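Local structure of Glyoxalase/bleomycin resistance protein/dioxygenase (Catenulispora acidiphila, 4G6X) at residues A110-Y113 with E114-A118; S42-T45 with G46-F50. The protein probably acts as a dioxygenase or related enzyme of the glyoxalase/bleomycin resistance superfamily, although its substrate is not established. One frame throughout, in Å; residues are numbered along the deposited sequence.

Contact 1. Residues A110-Y113 with E114-A118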
ATOM      1  N   ALA A 110       5.649  19.297 -11.859  1.00 45.39           N
ATOM      2  CA  ALA A 110       6.318  19.758 -13.067  1.00 45.17           C
ATOM      3  C   ALA A 110       7.812  19.510 -12.988  1.00 47.26           C
ATOM      4  O   ALA A 110       8.425  18.986 -13.929  1.00 46.04           O
ATOM      5  CB  ALA A 110       6.052  21.256 -13.289  1.00 50.32           C
ATOM      6  N   ALA A 111       8.388  19.929 -11.865  1.00 47.76           N
ATOM      7  CA  ALA A 111       9.805  19.795 -11.596  1.00 49.28           C
ATOM      8  C   ALA A 111      10.190  18.339 -11.590  1.00 46.73           C
ATOM      9  O   ALA A 111      11.192  17.930 -12.171  1.00 43.46           O
ATOM     10  CB  ALA A 111      10.115  20.400 -10.239  1.00 50.63           C
ATOM     11  N   GLU A 112       9.394  17.529 -10.894  1.00 46.85           N
ATOM     12  CA  GLU A 112       9.732  16.124 -10.783  1.00 43.96           C
ATOM     13  C   GLU A 112       9.584  15.359 -12.127  1.00 42.82           C
ATOM     14  O   GLU A 112      10.449  14.544 -12.487  1.00 40.06           O
ATOM     15  CB  GLU A 112       8.928  15.502  -9.645  1.00 44.28           C
ATOM     16  CG  GLU A 112       9.389  14.102  -9.245  1.00 48.94           C
ATOM     17  CD  GLU A 112      10.750  14.030  -8.557  1.00 53.00           C
ATOM     18  OE1 GLU A 112      11.406  15.080  -8.301  1.00 59.97           O
ATOM     19  OE2 GLU A 112      11.181  12.889  -8.263  1.00 55.74           O
ATOM     20  N   TYR A 113       8.519  15.655 -12.875  1.00 40.05           N
ATOM     21  CA  TYR A 113       8.382  15.161 -14.251  1.00 39.78           C
ATOM     22  C   TYR A 113       9.618  15.466 -15.076  1.00 44.18           C
ATOM     23  O   TYR A 113      10.138  14.602 -15.796  1.00 44.42           O
ATOM     24  CB  TYR A 113       7.106  15.714 -14.889  1.00 40.59           C
ATOM     25  CG  TYR A 113       7.019  15.488 -16.369  1.00 44.23           C
ATOM     26  CD1 TYR A 113       6.773  14.220 -16.907  1.00 44.69           C
ATOM     27  CD2 TYR A 113       7.201  16.550 -17.254  1.00 50.10           C
ATOM     28  CE1 TYR A 113       6.683  14.034 -18.284  1.00 49.07           C
ATOM     29  CE2 TYR A 113       7.122  16.361 -18.612  1.00 54.80           C
ATOM     30  CZ  TYR A 113       6.865  15.096 -19.116  1.00 55.28           C
ATOM     31  OH  TYR A 113       6.804  14.890 -20.454  1.00 55.87           O
ATOM     32  N   GLU A 114      10.120  16.694 -14.940  1.00 45.34           N
ATOM     33  CA  GLU A 114      11.263  17.127 -15.740  1.00 51.51           C
ATOM     34  C   GLU A 114      12.514  16.393 -15.271  1.00 47.27           C
ATOM     35  O   GLU A 114      13.295  15.927 -16.081  1.00 50.10           O
ATOM     36  CB  GLU A 114      11.459  18.666 -15.676  1.00 61.41           C
ATOM     37  CG  GLU A 114      11.632  19.301 -17.053  1.00 77.94           C
ATOM     38  CD  GLU A 114      10.469  18.979 -18.002  1.00 87.59           C
ATOM     39  OE1 GLU A 114       9.357  19.511 -17.783  1.00 89.40           O
ATOM     40  OE2 GLU A 114      10.656  18.182 -18.962  1.00 98.41           O
ATOM     41  N   ARG A 115      12.673  16.254 -13.962  1.00 45.38           N
ATOM     42  CA  ARG A 115      13.860  15.584 -13.421  1.00 45.78           C
ATOM     43  C   ARG A 115      13.892  14.117 -13.841  1.00 41.92           C
ATOM     44  O   ARG A 115      14.911  13.587 -14.281  1.00 45.31           O
ATOM     45  CB  ARG A 115      13.869  15.669 -11.897  1.00 47.88           C
ATOM     46  CG  ARG A 115      15.144  15.189 -11.211  1.00 51.16           C
ATOM     47  CD  ARG A 115      15.018  15.267  -9.687  1.00 54.49           C
ATOM     48  NE  ARG A 115      14.186  14.222  -9.096  1.00 51.10           N
ATOM     49  CZ  ARG A 115      14.583  12.959  -8.923  1.00 57.47           C
ATOM     50  NH1 ARG A 115      15.807  12.561  -9.285  1.00 61.08           N
ATOM     51  NH2 ARG A 115      13.753  12.081  -8.393  1.00 49.07           N
ATOM     52  N   LEU A 116      12.764  13.463 -13.641  1.00 40.81           N
ATOM     53  CA  LEU A 116      12.693  12.036 -13.903  1.00 38.53           C
ATOM     54  C   LEU A 116      12.817  11.785 -15.401  1.00 41.26           C
ATOM     55  O   LEU A 116      13.486  10.838 -15.816  1.00 44.19           O
ATOM     56  CB  LEU A 116      11.411  11.485 -13.346  1.00 41.01           C
ATOM     57  CG  LEU A 116      11.365  11.499 -11.828  1.00 43.05           C
ATOM     58  CD1 LEU A 116       9.945  11.156 -11.443  1.00 42.04           C
ATOM     59  CD2 LEU A 116      12.364  10.525 -11.239  1.00 43.93           C
ATOM     60  N   SER A 117      12.163  12.610 -16.212  1.00 42.58           N
ATOM     61  CA  SER A 117      12.274  12.475 -17.674  1.00 47.76           C
ATOM     62  C   SER A 117      13.731  12.555 -18.099  1.00 46.89           C
ATOM     63  O   SER A 117      14.181  11.780 -18.965  1.00 44.86           O
ATOM     64  CB  SER A 117      11.476  13.547 -18.404  1.00 53.95           C
ATOM     65  OG  SER A 117      10.084  13.360 -18.234  1.00 47.47           O
ATOM     66  N   ALA A 118      14.465  13.475 -17.467  1.00 50.05           N
ATOM     67  CA  ALA A 118      15.890  13.663 -17.776  1.00 55.30           C
ATOM     68  C   ALA A 118      16.724  12.425 -17.458  1.00 55.01           C
ATOM     69  O   ALA A 118      17.737  12.201 -18.101  1.00 50.29           O
ATOM     70  CB  ALA A 118      16.451  14.890 -17.034  1.00 57.58           C
TER
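Arg115 grips the carboxylate of Glu112 side-on, three residues back along the helix, each using two atoms. Arg115 NE gives its hydrogen to Glu112 OE1 at 3.0 Å in an almost straight bond (176°), and Arg115 NH2 closes the salt bridge to Glu112 OE2 at 2.7 Å. The fork is twisted: the carboxylate and guanidinium planes stand 48° apart, so OE1, although in the plane of the guanidinium, is met from above its own carboxylate plane, while OE2 is reached on its syn side, though still tilted out of that plane. With CG of Glu112 opposite its backbone N (chi1 -169°) and the chain bent at chi2, the acid runs alongside the arginine. Both carboxylate oxygens thus have a donor, and NH2 probably also donates to Lys47 O.

These residues belong to helix 109-118, which links strand 102-106 to strand 123-129 in the paired beta-alpha-beta-beta-beta fold of the VOC superfamily. Its backbone carbonyls from Ala110 to Tyr113 all accept the regular amide four residues on, the shortest being Leu116 N to Glu112 O at 2.8 Å. Tyr113 O is doubly used: Ser117 N reaches it at 2.9 Å, and Ser117 OG donates from the opposite face of the carbonyl plane at 2.7 Å. Ser117 OG also sits over one face of the Tyr113 ring, toward the rim, 3.5 Å from Tyr113 CE1. Phe123 meets that ring edge-to-face. Leu116 CD1 packs 3.7 Å from Glu112 CG, the two side chains crossing at a slant, and Met25 of the second subunit rests on both.

Contact 2. Residues S42-T45 with G46-F50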
ATOM      1  N   SER A  42      17.480  -0.722  -8.017  1.00 28.07           N
ATOM      2  CA  SER A  42      18.158   0.239  -8.906  1.00 33.20           C
ATOM      3  C   SER A  42      17.234   1.369  -9.342  1.00 32.03           C
ATOM      4  O   SER A  42      17.639   2.519  -9.407  1.00 31.04           O
ATOM      5  CB  SER A  42      18.654  -0.490 -10.179  1.00 34.10           C
ATOM      6  OG  SER A  42      19.119   0.439 -11.166  1.00 38.48           O
ATOM      7  N   PHE A  43      16.011   1.046  -9.768  1.00 28.29           N
ATOM      8  CA  PHE A  43      15.058   2.049 -10.209  1.00 27.60           C
ATOM      9  C   PHE A  43      14.495   2.960  -9.107  1.00 27.45           C
ATOM     10  O   PHE A  43      14.463   4.183  -9.225  1.00 30.70           O
ATOM     11  CB  PHE A  43      13.862   1.395 -10.936  1.00 28.74           C
ATOM     12  CG  PHE A  43      12.956   2.406 -11.560  1.00 26.83           C
ATOM     13  CD1 PHE A  43      13.226   2.877 -12.851  1.00 28.24           C
ATOM     14  CD2 PHE A  43      11.832   2.921 -10.889  1.00 26.59           C
ATOM     15  CE1 PHE A  43      12.399   3.842 -13.414  1.00 30.58           C
ATOM     16  CE2 PHE A  43      11.020   3.866 -11.475  1.00 26.87           C
ATOM     17  CZ  PHE A  43      11.286   4.303 -12.747  1.00 29.26           C
ATOM     18  N   TYR A  44      14.056   2.334  -8.013  1.00 26.81           N
ATOM     19  CA  TYR A  44      13.377   3.054  -6.968  1.00 25.99           C
ATOM     20  C   TYR A  44      14.346   3.946  -6.227  1.00 29.37           C
ATOM     21  O   TYR A  44      13.943   5.016  -5.833  1.00 30.89           O
ATOM     22  CB  TYR A  44      12.649   2.133  -5.979  1.00 26.67           C
ATOM     23  CG  TYR A  44      11.261   1.718  -6.549  1.00 26.83           C
ATOM     24  CD1 TYR A  44      11.112   0.816  -7.594  1.00 28.88           C
ATOM     25  CD2 TYR A  44      10.120   2.347  -6.103  1.00 26.94           C
ATOM     26  CE1 TYR A  44       9.843   0.547  -8.143  1.00 27.32           C
ATOM     27  CE2 TYR A  44       8.880   2.098  -6.615  1.00 27.04           C
ATOM     28  CZ  TYR A  44       8.716   1.152  -7.644  1.00 25.84           C
ATOM     29  OH  TYR A  44       7.468   0.891  -8.171  1.00 29.66           O
ATOM     30  N   THR A  45      15.572   3.481  -6.037  1.00 30.34           N
ATOM     31  CA  THR A  45      16.616   4.318  -5.415  1.00 32.51           C
ATOM     32  C   THR A  45      17.316   5.236  -6.402  1.00 38.95           C
ATOM     33  O   THR A  45      17.420   6.453  -6.157  1.00 41.65           O
ATOM     34  CB  THR A  45      17.646   3.472  -4.649  1.00 32.43           C
ATOM     35  OG1 THR A  45      18.437   2.745  -5.597  1.00 33.61           O
ATOM     36  CG2 THR A  45      16.989   2.597  -3.655  1.00 33.90           C
ATOM     37  N   GLY A  46      17.753   4.695  -7.537  1.00 36.12           N
ATOM     38  CA  GLY A  46      18.567   5.448  -8.484  1.00 40.28           C
ATOM     39  C   GLY A  46      17.848   6.512  -9.271  1.00 37.08           C
ATOM     40  O   GLY A  46      18.408   7.587  -9.599  1.00 40.15           O
ATOM     41  N   LYS A  47      16.605   6.244  -9.606  1.00 32.59           N
ATOM     42  CA  LYS A  47      15.770   7.177 -10.367  1.00 33.41           C
ATOM     43  C   LYS A  47      14.812   7.930  -9.456  1.00 36.99           C
ATOM     44  O   LYS A  47      14.899   9.161  -9.349  1.00 37.90           O
ATOM     45  CB  LYS A  47      14.958   6.437 -11.473  1.00 34.11           C
ATOM     46  CG  LYS A  47      15.614   6.388 -12.820  1.00 44.21           C
ATOM     47  CD  LYS A  47      16.550   5.240 -12.918  1.00 41.73           C
ATOM     48  CE  LYS A  47      16.968   5.026 -14.387  1.00 39.93           C
ATOM     49  NZ  LYS A  47      17.908   3.893 -14.372  1.00 39.09           N
ATOM     50  N   LEU A  48      13.961   7.226  -8.712  1.00 31.69           N
ATOM     51  CA  LEU A  48      12.916   7.870  -7.950  1.00 31.33           C
ATOM     52  C   LEU A  48      13.434   8.587  -6.683  1.00 32.34           C
ATOM     53  O   LEU A  48      12.760   9.471  -6.161  1.00 37.73           O
ATOM     54  CB  LEU A  48      11.853   6.860  -7.542  1.00 32.14           C
ATOM     55  CG  LEU A  48      11.161   6.206  -8.751  1.00 32.21           C
ATOM     56  CD1 LEU A  48       9.955   5.370  -8.209  1.00 31.97           C
ATOM     57  CD2 LEU A  48      10.694   7.160  -9.838  1.00 36.50           C
ATOM     58  N   GLY A  49      14.603   8.201  -6.203  1.00 33.27           N
ATOM     59  CA  GLY A  49      15.228   8.850  -5.053  1.00 35.54           C
ATOM     60  C   GLY A  49      14.919   8.302  -3.675  1.00 32.95           C
ATOM     61  O   GLY A  49      15.301   8.910  -2.641  1.00 31.97           O
ATOM     62  N   PHE A  50      14.218   7.183  -3.607  1.00 31.26           N
ATOM     63  CA  PHE A  50      14.092   6.488  -2.336  1.00 30.16           C
ATOM     64  C   PHE A  50      15.427   5.950  -1.797  1.00 30.47           C
ATOM     65  O   PHE A  50      16.403   5.754  -2.526  1.00 33.35           O
ATOM     66  CB  PHE A  50      13.056   5.350  -2.390  1.00 31.05           C
ATOM     67  CG  PHE A  50      11.641   5.797  -2.706  1.00 32.24           C
ATOM     68  CD1 PHE A  50      10.842   6.404  -1.740  1.00 35.68           C
ATOM     69  CD2 PHE A  50      11.105   5.587  -3.954  1.00 34.31           C
ATOM     70  CE1 PHE A  50       9.543   6.790  -2.026  1.00 36.67           C
ATOM     71  CE2 PHE A  50       9.797   5.944  -4.245  1.00 31.75           C
ATOM     72  CZ  PHE A  50       9.004   6.530  -3.279  1.00 32.94           C
TER
HETATM   73  O   HOH W   1      17.124   1.397 -12.892  1.00 39.94           O
HETATM   74  O   HOH W   2      19.382   3.775 -11.491  1.00 53.86           O
HETATM   75  O   HOH W   3      18.587   6.909  -3.264  0.50 33.54           O
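Lys47 lays the start of its side chain over one face of the Phe43 ring, crossing it at about a right angle. Lys47 CB stands 4.2 Å from the centroid of the Phe43 ring, 14° off the normal, in a CH-pi contact. The remaining methylenes run on past the ring, and NZ ends at two waters that bridge it to Ser42 OG and Ser42 O. Leu48 fits between two rings: its CG and CD2 meet the Phe43 ring, Leu48 CG obliquely at 3.6 Å from Phe43 CE2, while CD1 lies over the face of the Tyr44 ring, 4.1 Å from its centroid, and also touches Phe43.

Here helix 37-46 gives way to the loop before strand 51-58, within the VOC superfamily fold, and backbone bonds spanning more residues appear. Phe43 O takes both Lys47 N, four residues on, and Leu48 N, five on; Phe50 N reaches back six to Tyr44 O at 3.1 Å. Gly49, with positive phi (90°), gives Thr45 O a weak bond from its N.

Beyond it Phe50 lies alongside Tyr44, both side chains pointing the same way, with Phe50 CD2 at the edge of the tyrosine ring, 4.0 Å from Tyr44 CD2. Phe104 meets the Phe50 ring edge-to-face, while Tyr44 OH is hydrogen-bonded to Asp140 OD2. Thr45 turns its hydroxyl back to Glu41 O, chi1 70°. Phe50 O accepts from a water shared with Thr45 O and receives a CA-H...O contact from Thr45 CA at 3.2 Å.

How the contacts relate
Contact 2 precedes contact 1 in the chain, and their centres lie 13 Å apart, yet the two touch. Arg115 of helix 109-118 reaches the loop after helix 37-46, where its NH2 lies 3.3 Å from Lys47 O. Beside this polar link, Leu116 CD2 packs 4.0 Å from Leu48 CD2. It also lies against the carbonyl oxygen of Lys47. Val121 joins the two regions as well, touching Leu116 in contact 1 and Phe43 and Lys47 in contact 2. Met25 of the second subunit packs on Glu112, Leu116, Leu48 and Phe50, so both contacts border the dimer interface. Neither contains a metal or bound ligand.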